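Scaffolding protein (Clostridium cellulolyticum, PDB 1G43) probably binds crystalline cellulose, as a family IIIa cellulose-binding module of a cellulosomal scaffoldin, and so would attach the enzyme complex to its substrate. Local coordinates at residues A1-V6 with T153-S158; K27-S32 with G109-I114; L41-Y46 with I146-G151. All coordinates share one frame; numbering follows the deposited sequence.

Contact 1. Residues A1-V6 with T153-S158; sequences AGTGVV and TLAYGS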
ATOM      1  N   ALA A   1       0.824 -16.411   7.617  1.00 45.78           N
ATOM      2  CA  ALA A   1       1.091 -16.140   9.052  1.00 46.24           C
ATOM      3  C   ALA A   1       0.466 -14.790   9.444  1.00 45.63           C
ATOM      4  O   ALA A   1       0.842 -14.163  10.458  1.00 45.23           O
ATOM      5  CB  ALA A   1       2.626 -16.139   9.315  1.00 45.70           C
ATOM      6  N   GLY A   2      -0.507 -14.364   8.632  1.00 44.90           N
ATOM      7  CA  GLY A   2      -1.191 -13.105   8.873  1.00 43.60           C
ATOM      8  C   GLY A   2      -2.251 -13.275   9.934  1.00 43.63           C
ATOM      9  O   GLY A   2      -2.956 -14.306   9.979  1.00 43.34           O
ATOM     10  N   THR A   3      -2.377 -12.245  10.775  1.00 43.17           N
ATOM     11  CA  THR A   3      -3.318 -12.239  11.901  1.00 41.71           C
ATOM     12  C   THR A   3      -4.809 -12.060  11.546  1.00 41.16           C
ATOM     13  O   THR A   3      -5.689 -12.380  12.365  1.00 42.32           O
ATOM     14  CB  THR A   3      -2.907 -11.159  12.922  1.00 41.49           C
ATOM     15  OG1 THR A   3      -2.741  -9.906  12.233  1.00 41.57           O
ATOM     16  CG2 THR A   3      -1.598 -11.538  13.612  1.00 40.03           C
ATOM     17  N   GLY A   4      -5.113 -11.549  10.361  1.00 38.75           N
ATOM     18  CA  GLY A   4      -6.517 -11.406   9.982  1.00 37.59           C
ATOM     19  C   GLY A   4      -7.286 -10.333  10.745  1.00 36.33           C
ATOM     20  O   GLY A   4      -8.511 -10.384  10.867  1.00 36.07           O
ATOM     21  N   VAL A   5      -6.542  -9.369  11.270  1.00 34.98           N
ATOM     22  CA  VAL A   5      -7.099  -8.250  12.000  1.00 33.64           C
ATOM     23  C   VAL A   5      -7.739  -7.343  10.965  1.00 32.25           C
ATOM     24  O   VAL A   5      -8.642  -6.559  11.266  1.00 32.27           O
ATOM     25  CB  VAL A   5      -5.971  -7.541  12.753  1.00 34.85           C
ATOM     26  CG1 VAL A   5      -6.233  -6.043  12.851  1.00 35.34           C
ATOM     27  CG2 VAL A   5      -5.859  -8.154  14.156  1.00 36.02           C
ATOM     28  N   VAL A   6      -7.251  -7.450   9.732  1.00 31.76           N
ATOM     29  CA  VAL A   6      -7.790  -6.674   8.608  1.00 30.31           C
ATOM     30  C   VAL A   6      -7.761  -7.510   7.339  1.00 30.61           C
ATOM     31  O   VAL A   6      -7.006  -8.466   7.227  1.00 30.90           O
ATOM     32  CB  VAL A   6      -6.997  -5.362   8.362  1.00 29.62           C
ATOM     33  CG1 VAL A   6      -6.970  -4.558   9.626  1.00 28.42           C
ATOM     34  CG2 VAL A   6      -5.582  -5.655   7.883  1.00 28.60           C
ATOM     35  N   THR A 153       3.011  -6.255  13.403  1.00 32.65           N
ATOM     36  CA  THR A 153       2.908  -7.668  13.055  1.00 34.47           C
ATOM     37  C   THR A 153       1.993  -7.866  11.837  1.00 33.59           C
ATOM     38  O   THR A 153       0.984  -7.167  11.672  1.00 33.84           O
ATOM     39  CB  THR A 153       2.396  -8.524  14.251  1.00 36.84           C
ATOM     40  OG1 THR A 153       0.993  -8.294  14.453  1.00 39.11           O
ATOM     41  CG2 THR A 153       3.142  -8.145  15.533  1.00 36.95           C
ATOM     42  N   LEU A 154       2.369  -8.810  10.980  1.00 32.92           N
ATOM     43  CA  LEU A 154       1.639  -9.118   9.751  1.00 32.08           C
ATOM     44  C   LEU A 154       0.195  -9.466  10.015  1.00 31.12           C
ATOM     45  O   LEU A 154      -0.086 -10.383  10.784  1.00 32.90           O
ATOM     46  CB  LEU A 154       2.319 -10.293   9.035  1.00 32.44           C
ATOM     47  CG  LEU A 154       1.854 -10.714   7.641  1.00 32.43           C
ATOM     48  CD1 LEU A 154       2.186  -9.652   6.617  1.00 32.65           C
ATOM     49  CD2 LEU A 154       2.587 -11.994   7.272  1.00 34.54           C
ATOM     50  N   ALA A 155      -0.720  -8.755   9.364  1.00 30.20           N
ATOM     51  CA  ALA A 155      -2.144  -8.993   9.547  1.00 29.17           C
ATOM     52  C   ALA A 155      -2.808  -9.549   8.290  1.00 29.92           C
ATOM     53  O   ALA A 155      -3.874 -10.173   8.368  1.00 28.99           O
ATOM     54  CB  ALA A 155      -2.831  -7.698   9.981  1.00 28.89           C
ATOM     55  N   TYR A 156      -2.177  -9.313   7.138  1.00 29.90           N
ATOM     56  CA  TYR A 156      -2.684  -9.774   5.835  1.00 29.21           C
ATOM     57  C   TYR A 156      -1.553  -9.888   4.798  1.00 30.05           C
ATOM     58  O   TYR A 156      -0.580  -9.119   4.822  1.00 28.04           O
ATOM     59  CB  TYR A 156      -3.739  -8.810   5.304  1.00 29.24           C
ATOM     60  CG  TYR A 156      -4.231  -9.129   3.903  1.00 30.21           C
ATOM     61  CD1 TYR A 156      -5.270 -10.043   3.682  1.00 29.73           C
ATOM     62  CD2 TYR A 156      -3.617  -8.547   2.785  1.00 31.95           C
ATOM     63  CE1 TYR A 156      -5.679 -10.375   2.375  1.00 30.60           C
ATOM     64  CE2 TYR A 156      -4.015  -8.866   1.476  1.00 32.08           C
ATOM     65  CZ  TYR A 156      -5.040  -9.777   1.278  1.00 32.42           C
ATOM     66  OH  TYR A 156      -5.398 -10.085  -0.019  1.00 32.57           O
ATOM     67  N   GLY A 157      -1.678 -10.869   3.907  1.00 30.23           N
ATOM     68  CA  GLY A 157      -0.693 -11.057   2.859  1.00 30.12           C
ATOM     69  C   GLY A 157       0.587 -11.799   3.195  1.00 31.50           C
ATOM     70  O   GLY A 157       0.651 -12.601   4.125  1.00 31.83           O
ATOM     71  N   SER A 158       1.625 -11.516   2.417  1.00 31.41           N
ATOM     72  CA  SER A 158       2.910 -12.166   2.602  1.00 32.33           C
ATOM     73  C   SER A 158       4.041 -11.227   2.192  1.00 32.52           C
ATOM     74  O   SER A 158       3.788 -10.170   1.612  1.00 32.79           O
ATOM     75  CB  SER A 158       2.962 -13.429   1.752  1.00 31.81           C
ATOM     76  OG  SER A 158       2.415 -13.143   0.478  1.00 33.87           O
TER
HETATM   77  O   HOH W   1      -1.872  -7.777  12.973  1.00 32.24           O

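Contact 2. Residues K27-S32 with G109-I114; sequences KVTNTS and GGSIEI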
ATOM      1  N   LYS A  27      -7.865  -1.148  -0.354  1.00 24.72           N
ATOM      2  CA  LYS A  27      -9.128  -0.971   0.354  1.00 25.68           C
ATOM      3  C   LYS A  27      -8.912  -1.889   1.553  1.00 25.82           C
ATOM      4  O   LYS A  27      -8.902  -3.102   1.422  1.00 26.02           O
ATOM      5  CB  LYS A  27     -10.328  -1.413  -0.485  1.00 28.06           C
ATOM      6  CG  LYS A  27     -11.599  -0.652  -0.077  1.00 33.18           C
ATOM      7  CD  LYS A  27     -12.875  -1.235  -0.683  1.00 36.58           C
ATOM      8  CE  LYS A  27     -13.160  -0.611  -2.057  1.00 41.27           C
ATOM      9  NZ  LYS A  27     -13.237   0.913  -1.996  1.00 41.41           N
ATOM     10  N   VAL A  28      -8.662  -1.289   2.711  1.00 26.43           N
ATOM     11  CA  VAL A  28      -8.385  -2.021   3.936  1.00 25.45           C
ATOM     12  C   VAL A  28      -9.631  -2.098   4.817  1.00 26.96           C
ATOM     13  O   VAL A  28     -10.271  -1.078   5.111  1.00 25.36           O
ATOM     14  CB  VAL A  28      -7.228  -1.340   4.728  1.00 25.40           C
ATOM     15  CG1 VAL A  28      -7.035  -2.023   6.066  1.00 23.50           C
ATOM     16  CG2 VAL A  28      -5.921  -1.401   3.928  1.00 23.39           C
ATOM     17  N   THR A  29      -9.990  -3.324   5.204  1.00 26.63           N
ATOM     18  CA  THR A  29     -11.161  -3.542   6.047  1.00 27.25           C
ATOM     19  C   THR A  29     -10.807  -4.070   7.425  1.00 27.77           C
ATOM     20  O   THR A  29     -10.082  -5.064   7.569  1.00 27.89           O
ATOM     21  CB  THR A  29     -12.121  -4.514   5.409  1.00 27.20           C
ATOM     22  OG1 THR A  29     -12.616  -3.948   4.197  1.00 28.03           O
ATOM     23  CG2 THR A  29     -13.288  -4.790   6.350  1.00 28.91           C
ATOM     24  N   ASN A  30     -11.326  -3.383   8.433  1.00 28.85           N
ATOM     25  CA  ASN A  30     -11.103  -3.742   9.831  1.00 28.50           C
ATOM     26  C   ASN A  30     -11.996  -4.936  10.120  1.00 28.39           C
ATOM     27  O   ASN A  30     -13.205  -4.805  10.237  1.00 28.81           O
ATOM     28  CB  ASN A  30     -11.482  -2.552  10.733  1.00 28.34           C
ATOM     29  CG  ASN A  30     -11.159  -2.787  12.218  1.00 29.26           C
ATOM     30  OD1 ASN A  30     -10.908  -3.916  12.668  1.00 27.89           O
ATOM     31  ND2 ASN A  30     -11.184  -1.709  12.986  1.00 30.56           N
ATOM     32  N   THR A  31     -11.398  -6.113  10.209  1.00 29.79           N
ATOM     33  CA  THR A  31     -12.164  -7.313  10.493  1.00 31.28           C
ATOM     34  C   THR A  31     -11.820  -7.849  11.868  1.00 32.33           C
ATOM     35  O   THR A  31     -12.155  -8.991  12.212  1.00 32.87           O
ATOM     36  CB  THR A  31     -11.885  -8.398   9.478  1.00 30.55           C
ATOM     37  OG1 THR A  31     -10.500  -8.761   9.544  1.00 29.95           O
ATOM     38  CG2 THR A  31     -12.250  -7.912   8.090  1.00 31.50           C
ATOM     39  N   SER A  32     -11.105  -7.052  12.649  1.00 33.04           N
ATOM     40  CA  SER A  32     -10.786  -7.477  14.007  1.00 34.76           C
ATOM     41  C   SER A  32     -12.081  -7.026  14.668  1.00 36.08           C
ATOM     42  O   SER A  32     -12.917  -6.380  14.018  1.00 37.70           O
ATOM     43  CB  SER A  32      -9.599  -6.694  14.595  1.00 32.30           C
ATOM     44  OG  SER A  32     -10.015  -5.411  15.020  1.00 31.77           O
ATOM     45  N   GLY A 109     -15.175  -3.310  11.498  1.00 35.20           N
ATOM     46  CA  GLY A 109     -15.960  -3.502  10.296  1.00 34.59           C
ATOM     47  C   GLY A 109     -15.877  -2.330   9.318  1.00 34.89           C
ATOM     48  O   GLY A 109     -16.533  -2.357   8.277  1.00 34.26           O
ATOM     49  N   GLY A 110     -15.094  -1.297   9.640  1.00 34.85           N
ATOM     50  CA  GLY A 110     -14.956  -0.163   8.731  1.00 34.27           C
ATOM     51  C   GLY A 110     -13.927  -0.390   7.602  1.00 34.62           C
ATOM     52  O   GLY A 110     -13.122  -1.330   7.643  1.00 33.73           O
ATOM     53  N   SER A 111     -13.949   0.485   6.594  1.00 34.23           N
ATOM     54  CA  SER A 111     -13.017   0.409   5.454  1.00 33.38           C
ATOM     55  C   SER A 111     -12.311   1.721   5.152  1.00 31.46           C
ATOM     56  O   SER A 111     -12.918   2.782   5.201  1.00 33.28           O
ATOM     57  CB  SER A 111     -13.753   0.030   4.173  1.00 32.75           C
ATOM     58  OG  SER A 111     -14.085  -1.328   4.168  1.00 35.48           O
ATOM     59  N   ILE A 112     -11.031   1.653   4.825  1.00 29.19           N
ATOM     60  CA  ILE A 112     -10.323   2.845   4.427  1.00 27.40           C
ATOM     61  C   ILE A 112      -9.758   2.592   3.022  1.00 26.68           C
ATOM     62  O   ILE A 112      -9.172   1.540   2.756  1.00 27.70           O
ATOM     63  CB  ILE A 112      -9.170   3.203   5.414  1.00 26.99           C
ATOM     64  CG1 ILE A 112      -8.502   4.516   4.965  1.00 24.76           C
ATOM     65  CG2 ILE A 112      -8.200   2.023   5.541  1.00 25.97           C
ATOM     66  CD1 ILE A 112      -7.341   4.945   5.856  1.00 24.92           C
ATOM     67  N   GLU A 113      -9.963   3.543   2.118  1.00 27.27           N
ATOM     68  CA  GLU A 113      -9.448   3.430   0.764  1.00 25.78           C
ATOM     69  C   GLU A 113      -8.241   4.352   0.660  1.00 25.10           C
ATOM     70  O   GLU A 113      -8.299   5.505   1.052  1.00 25.55           O
ATOM     71  CB  GLU A 113     -10.504   3.819  -0.258  1.00 27.42           C
ATOM     72  CG  GLU A 113      -9.987   3.687  -1.687  1.00 30.74           C
ATOM     73  CD  GLU A 113     -11.043   3.970  -2.745  1.00 32.13           C
ATOM     74  OE1 GLU A 113     -12.168   4.402  -2.383  1.00 36.10           O
ATOM     75  OE2 GLU A 113     -10.749   3.761  -3.939  1.00 31.96           O
ATOM     76  N   ILE A 114      -7.142   3.821   0.140  1.00 23.38           N
ATOM     77  CA  ILE A 114      -5.897   4.558   0.037  1.00 22.08           C
ATOM     78  C   ILE A 114      -5.308   4.436  -1.365  1.00 21.52           C
ATOM     79  O   ILE A 114      -4.813   3.374  -1.732  1.00 22.23           O
ATOM     80  CB  ILE A 114      -4.900   4.000   1.056  1.00 20.83           C
ATOM     81  CG1 ILE A 114      -5.545   3.984   2.438  1.00 20.77           C
ATOM     82  CG2 ILE A 114      -3.642   4.835   1.070  1.00 20.47           C
ATOM     83  CD1 ILE A 114      -4.627   3.523   3.527  1.00 22.54           C
TER

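Contact 3. Residues L41-Y46 with I146-G151; sequences LKLRYY and ISAFVG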
ATOM      1  N   LEU A  41      -1.320   1.180  11.292  1.00 27.69           N
ATOM      2  CA  LEU A  41      -1.445   0.462  10.042  1.00 25.86           C
ATOM      3  C   LEU A  41      -0.368   0.791   9.013  1.00 25.84           C
ATOM      4  O   LEU A  41      -0.256   1.926   8.594  1.00 25.29           O
ATOM      5  CB  LEU A  41      -2.823   0.755   9.462  1.00 25.05           C
ATOM      6  CG  LEU A  41      -3.263   0.120   8.145  1.00 26.11           C
ATOM      7  CD1 LEU A  41      -3.333  -1.404   8.285  1.00 24.52           C
ATOM      8  CD2 LEU A  41      -4.614   0.680   7.776  1.00 25.45           C
ATOM      9  N   LYS A  42       0.434  -0.203   8.635  1.00 26.03           N
ATOM     10  CA  LYS A  42       1.443  -0.028   7.585  1.00 26.61           C
ATOM     11  C   LYS A  42       1.071  -0.931   6.400  1.00 27.16           C
ATOM     12  O   LYS A  42       0.462  -1.992   6.563  1.00 27.58           O
ATOM     13  CB  LYS A  42       2.848  -0.397   8.051  1.00 27.32           C
ATOM     14  CG  LYS A  42       3.427   0.518   9.116  1.00 30.40           C
ATOM     15  CD  LYS A  42       3.408   1.946   8.666  1.00 32.28           C
ATOM     16  CE  LYS A  42       4.014   2.830   9.732  1.00 36.64           C
ATOM     17  NZ  LYS A  42       3.227   2.832  10.988  1.00 37.14           N
ATOM     18  N   LEU A  43       1.423  -0.490   5.203  1.00 25.60           N
ATOM     19  CA  LEU A  43       1.150  -1.250   4.001  1.00 24.45           C
ATOM     20  C   LEU A  43       2.468  -1.294   3.223  1.00 23.44           C
ATOM     21  O   LEU A  43       3.220  -0.311   3.208  1.00 23.82           O
ATOM     22  CB  LEU A  43       0.034  -0.561   3.200  1.00 24.00           C
ATOM     23  CG  LEU A  43      -1.372  -0.706   3.791  1.00 25.26           C
ATOM     24  CD1 LEU A  43      -2.296   0.377   3.294  1.00 24.48           C
ATOM     25  CD2 LEU A  43      -1.924  -2.079   3.438  1.00 25.71           C
ATOM     26  N   ARG A  44       2.755  -2.430   2.597  1.00 20.40           N
ATOM     27  CA  ARG A  44       3.978  -2.586   1.828  1.00 21.16           C
ATOM     28  C   ARG A  44       3.773  -3.100   0.402  1.00 21.91           C
ATOM     29  O   ARG A  44       2.928  -3.965   0.151  1.00 20.74           O
ATOM     30  CB  ARG A  44       4.921  -3.534   2.538  1.00 22.25           C
ATOM     31  CG  ARG A  44       5.406  -3.060   3.873  1.00 24.71           C
ATOM     32  CD  ARG A  44       6.435  -4.032   4.356  1.00 25.65           C
ATOM     33  NE  ARG A  44       7.133  -3.556   5.526  1.00 30.92           N
ATOM     34  CZ  ARG A  44       7.873  -4.345   6.297  1.00 34.44           C
ATOM     35  NH1 ARG A  44       7.995  -5.628   5.990  1.00 35.44           N
ATOM     36  NH2 ARG A  44       8.471  -3.864   7.380  1.00 36.61           N
ATOM     37  N   TYR A  45       4.576  -2.583  -0.525  1.00 22.08           N
ATOM     38  CA  TYR A  45       4.502  -2.964  -1.945  1.00 21.21           C
ATOM     39  C   TYR A  45       5.921  -3.245  -2.421  1.00 19.47           C
ATOM     40  O   TYR A  45       6.717  -2.328  -2.546  1.00 19.25           O
ATOM     41  CB  TYR A  45       3.903  -1.821  -2.773  1.00 19.93           C
ATOM     42  CG  TYR A  45       3.719  -2.148  -4.248  1.00 19.82           C
ATOM     43  CD1 TYR A  45       2.553  -2.734  -4.703  1.00 17.67           C
ATOM     44  CD2 TYR A  45       4.738  -1.920  -5.166  1.00 19.78           C
ATOM     45  CE1 TYR A  45       2.401  -3.100  -6.043  1.00 20.17           C
ATOM     46  CE2 TYR A  45       4.597  -2.279  -6.515  1.00 20.15           C
ATOM     47  CZ  TYR A  45       3.421  -2.877  -6.939  1.00 20.22           C
ATOM     48  OH  TYR A  45       3.278  -3.297  -8.239  1.00 22.42           O
ATOM     49  N   TYR A  46       6.214  -4.500  -2.723  1.00 18.37           N
ATOM     50  CA  TYR A  46       7.558  -4.897  -3.127  1.00 18.69           C
ATOM     51  C   TYR A  46       7.883  -4.822  -4.627  1.00 20.03           C
ATOM     52  O   TYR A  46       7.107  -5.259  -5.450  1.00 22.00           O
ATOM     53  CB  TYR A  46       7.829  -6.291  -2.579  1.00 19.46           C
ATOM     54  CG  TYR A  46       7.881  -6.346  -1.056  1.00 20.62           C
ATOM     55  CD1 TYR A  46       6.714  -6.372  -0.286  1.00 21.76           C
ATOM     56  CD2 TYR A  46       9.101  -6.375  -0.397  1.00 21.81           C
ATOM     57  CE1 TYR A  46       6.765  -6.434   1.111  1.00 21.47           C
ATOM     58  CE2 TYR A  46       9.172  -6.428   0.989  1.00 23.03           C
ATOM     59  CZ  TYR A  46       8.003  -6.463   1.743  1.00 23.78           C
ATOM     60  OH  TYR A  46       8.106  -6.547   3.116  1.00 26.13           O
ATOM     61  N   ILE A 146       0.844  -8.288  -1.459  1.00 30.11           N
ATOM     62  CA  ILE A 146       1.117  -7.016  -0.814  1.00 30.17           C
ATOM     63  C   ILE A 146       0.897  -7.302   0.660  1.00 31.34           C
ATOM     64  O   ILE A 146       0.219  -8.273   1.013  1.00 32.89           O
ATOM     65  CB  ILE A 146       0.212  -5.884  -1.335  1.00 28.58           C
ATOM     66  CG1 ILE A 146      -1.212  -6.374  -1.560  1.00 28.00           C
ATOM     67  CG2 ILE A 146       0.816  -5.299  -2.611  1.00 28.73           C
ATOM     68  CD1 ILE A 146      -2.137  -6.072  -0.405  1.00 26.36           C
ATOM     69  N   SER A 147       1.474  -6.496   1.532  1.00 30.73           N
ATOM     70  CA  SER A 147       1.316  -6.781   2.946  1.00 29.12           C
ATOM     71  C   SER A 147       0.798  -5.628   3.750  1.00 29.09           C
ATOM     72  O   SER A 147       0.989  -4.454   3.408  1.00 29.26           O
ATOM     73  CB  SER A 147       2.635  -7.215   3.520  1.00 27.06           C
ATOM     74  OG  SER A 147       3.630  -6.352   3.027  1.00 29.41           O
ATOM     75  N   ALA A 148       0.137  -5.992   4.836  1.00 28.19           N
ATOM     76  CA  ALA A 148      -0.435  -5.046   5.761  1.00 28.06           C
ATOM     77  C   ALA A 148      -0.002  -5.492   7.138  1.00 29.28           C
ATOM     78  O   ALA A 148      -0.143  -6.677   7.487  1.00 29.12           O
ATOM     79  CB  ALA A 148      -1.936  -5.054   5.659  1.00 27.92           C
ATOM     80  N   PHE A 149       0.546  -4.540   7.898  1.00 29.85           N
ATOM     81  CA  PHE A 149       1.019  -4.759   9.260  1.00 29.63           C
ATOM     82  C   PHE A 149       0.232  -3.898  10.211  1.00 30.73           C
ATOM     83  O   PHE A 149      -0.033  -2.729   9.940  1.00 30.10           O
ATOM     84  CB  PHE A 149       2.483  -4.364   9.417  1.00 30.43           C
ATOM     85  CG  PHE A 149       3.431  -5.242   8.675  1.00 30.27           C
ATOM     86  CD1 PHE A 149       3.620  -5.084   7.313  1.00 30.25           C
ATOM     87  CD2 PHE A 149       4.121  -6.241   9.337  1.00 30.86           C
ATOM     88  CE1 PHE A 149       4.486  -5.914   6.614  1.00 30.00           C
ATOM     89  CE2 PHE A 149       4.989  -7.076   8.648  1.00 32.05           C
ATOM     90  CZ  PHE A 149       5.166  -6.905   7.270  1.00 31.84           C
ATOM     91  N   VAL A 150      -0.147  -4.485  11.337  1.00 32.79           N
ATOM     92  CA  VAL A 150      -0.875  -3.744  12.342  1.00 32.14           C
ATOM     93  C   VAL A 150      -0.040  -3.803  13.589  1.00 33.22           C
ATOM     94  O   VAL A 150       0.276  -4.903  14.092  1.00 32.96           O
ATOM     95  CB  VAL A 150      -2.221  -4.367  12.594  1.00 32.50           C
ATOM     96  CG1 VAL A 150      -2.836  -3.766  13.836  1.00 33.67           C
ATOM     97  CG2 VAL A 150      -3.116  -4.116  11.383  1.00 32.63           C
ATOM     98  N   GLY A 151       0.357  -2.629  14.079  1.00 33.66           N
ATOM     99  CA  GLY A 151       1.174  -2.586  15.279  1.00 33.97           C
ATOM    100  C   GLY A 151       2.507  -3.316  15.145  1.00 34.98           C
ATOM    101  O   GLY A 151       3.118  -3.690  16.151  1.00 36.09           O
TER

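Contact 1. Residues A1-V6 with T153-S158
T3 and G4 of the N-terminal arm each give a backbone N-H to the edge strand 153-155 of a β-sandwich, at a classic β bulge that sets A155 and Y156 opposite the single residue A148. T3 N reaches L154 O at 3.0 Å and G4 N meets A155 O at 2.7 Å, so successive carbonyls are taken by successive amides although residues 1-5 form no regular strand. L154 O also receives a C-H contact from G2 CA at 3.5 Å. A water donates to T153 O; its approach to T3 OG1 is too short to be trusted, and the exact position of that hydroxyl is doubtful. The T3 methyl CG2, anti to the carbonyl carbon, lies 3.4 Å from L154 O. Farther along, apolar packing takes over as the arm turns into strand 6-11. A155 CB touches V5 CB (4.2 Å) and V6 CG2 (4.0 Å), and these valines also pack on I36. The Y156 ring leads away from the arm, its hydroxyl bonded to D142. The start of the chain thus lies on its last strand, where L154 CD2 comes to 4.1 Å from A1 C.

Contact 2. Residues K27-S32 with G109-I114
K27, V28 and I112 bury the most surface where strand 18-30 runs antiparallel to strand 111-120, two neighbours in one sheet of the β-sandwich; the axes of the short strands 27-30 and 111-114 approach to 4.6 Å, their directions 162° from one another. V28 and I112 form a hydrogen-bonded pair: V28 N donates to I112 O at 2.9 Å and I112 N returns a bond to V28 O. The pair's side chains enter the sandwich interior. I112 CG2, set between its own backbone N and carbonyl carbon, comes to 3.6 Å from V28 CB, while the end of the isoleucine leads away; the residue also packs on L38. V28 goes on to meet L41 and L43 of the facing sheet. K27 lies on the other face with T29, S111 and E113, in a non-hydrogen-bonded pair with E113. Its chain bends at chi3 and chi4, bringing NZ to 3.7 Å from E113 OE1, a long salt bridge. The other carboxylate oxygen, OE2, is bonded to the hydroxyl of Y140, which would help fix the rotation of the group. On the same face T29 OG1 and S111 OG share a hydrogen bond of 3.0 Å. Past the last strand pair, T29 with S111, N30 N donates to G110 O at 2.8 Å, and G109 N makes a weak bond back to N30 O. The buried N30 amide is well satisfied: ND2 bonds to L106 O and S34 O, and OD1 closes an Asx turn, accepting S32 N at 3.1 Å and, on a lone pair, S32 OG at 2.9 Å.

Contact 3. Residues L41-Y46 with I146-G151
CE1 and CZ of the F149 ring lie over one face of the R44 guanidinium, on one side of the antiparallel strand pair 41-47 and 147-150 in the five-stranded sheet of the β-sandwich. The two planes stand 50° apart, so this is no parallel stack: F149 CZ is 3.4 Å from R44 NH1 and CE1 3.5 Å from CD. An arginine chain extended from CG to NE carries the group there. NH1 also donates to Y46 OH at 3.0 Å, the hydroxyl lying 29° out of the guanidinium plane. S147 OG lies 3.1 Å from R44 CB and at the edge of the Y46 ring, in its plane, 3.7 Å from CE1. Two hydrogen-bonded pairs, K42 with F149 and R44 with S147, tie the backbones. On the inward face L43 CD2 meets A148 CB at 3.7 Å, Y45 CD1 meets I146 CG2 at 3.7 Å, and L41 CD1 lies 4.1 Å from V150 CG2; L41 also packs on V28 of the facing sheet. The chemistry thus divides by face: largely apolar side chains inward, and on the other side the F149 ring and Y46 hydroxyl, which would restrain the R44 guanidinium, whose charge has a long, weak partner in E96.

Contact 3 is the buried member, contact 2 is partly buried and contact 1 lies at the surface. Contacts 1 and 3 share a sheet, since strand 153-155 is the edge neighbour of strand 147-150 and A155 N bonds to A148 O. Contact 2 belongs to the facing sheet; I114, V28, L41 and L43 join it to contact 3 across the hydrophobic core. The N-terminal arm bridges both: it pairs with 153-158 and, through V5 O, with T31 N of contact 2. Regular two-way strand pairing marks contacts 2 and 3, whereas contact 1 relies on amides given in one direction, from the arm. Outward-facing chemistry differs too: hydroxyls and a long ion pair in contact 2, arginine with aromatics in contact 3.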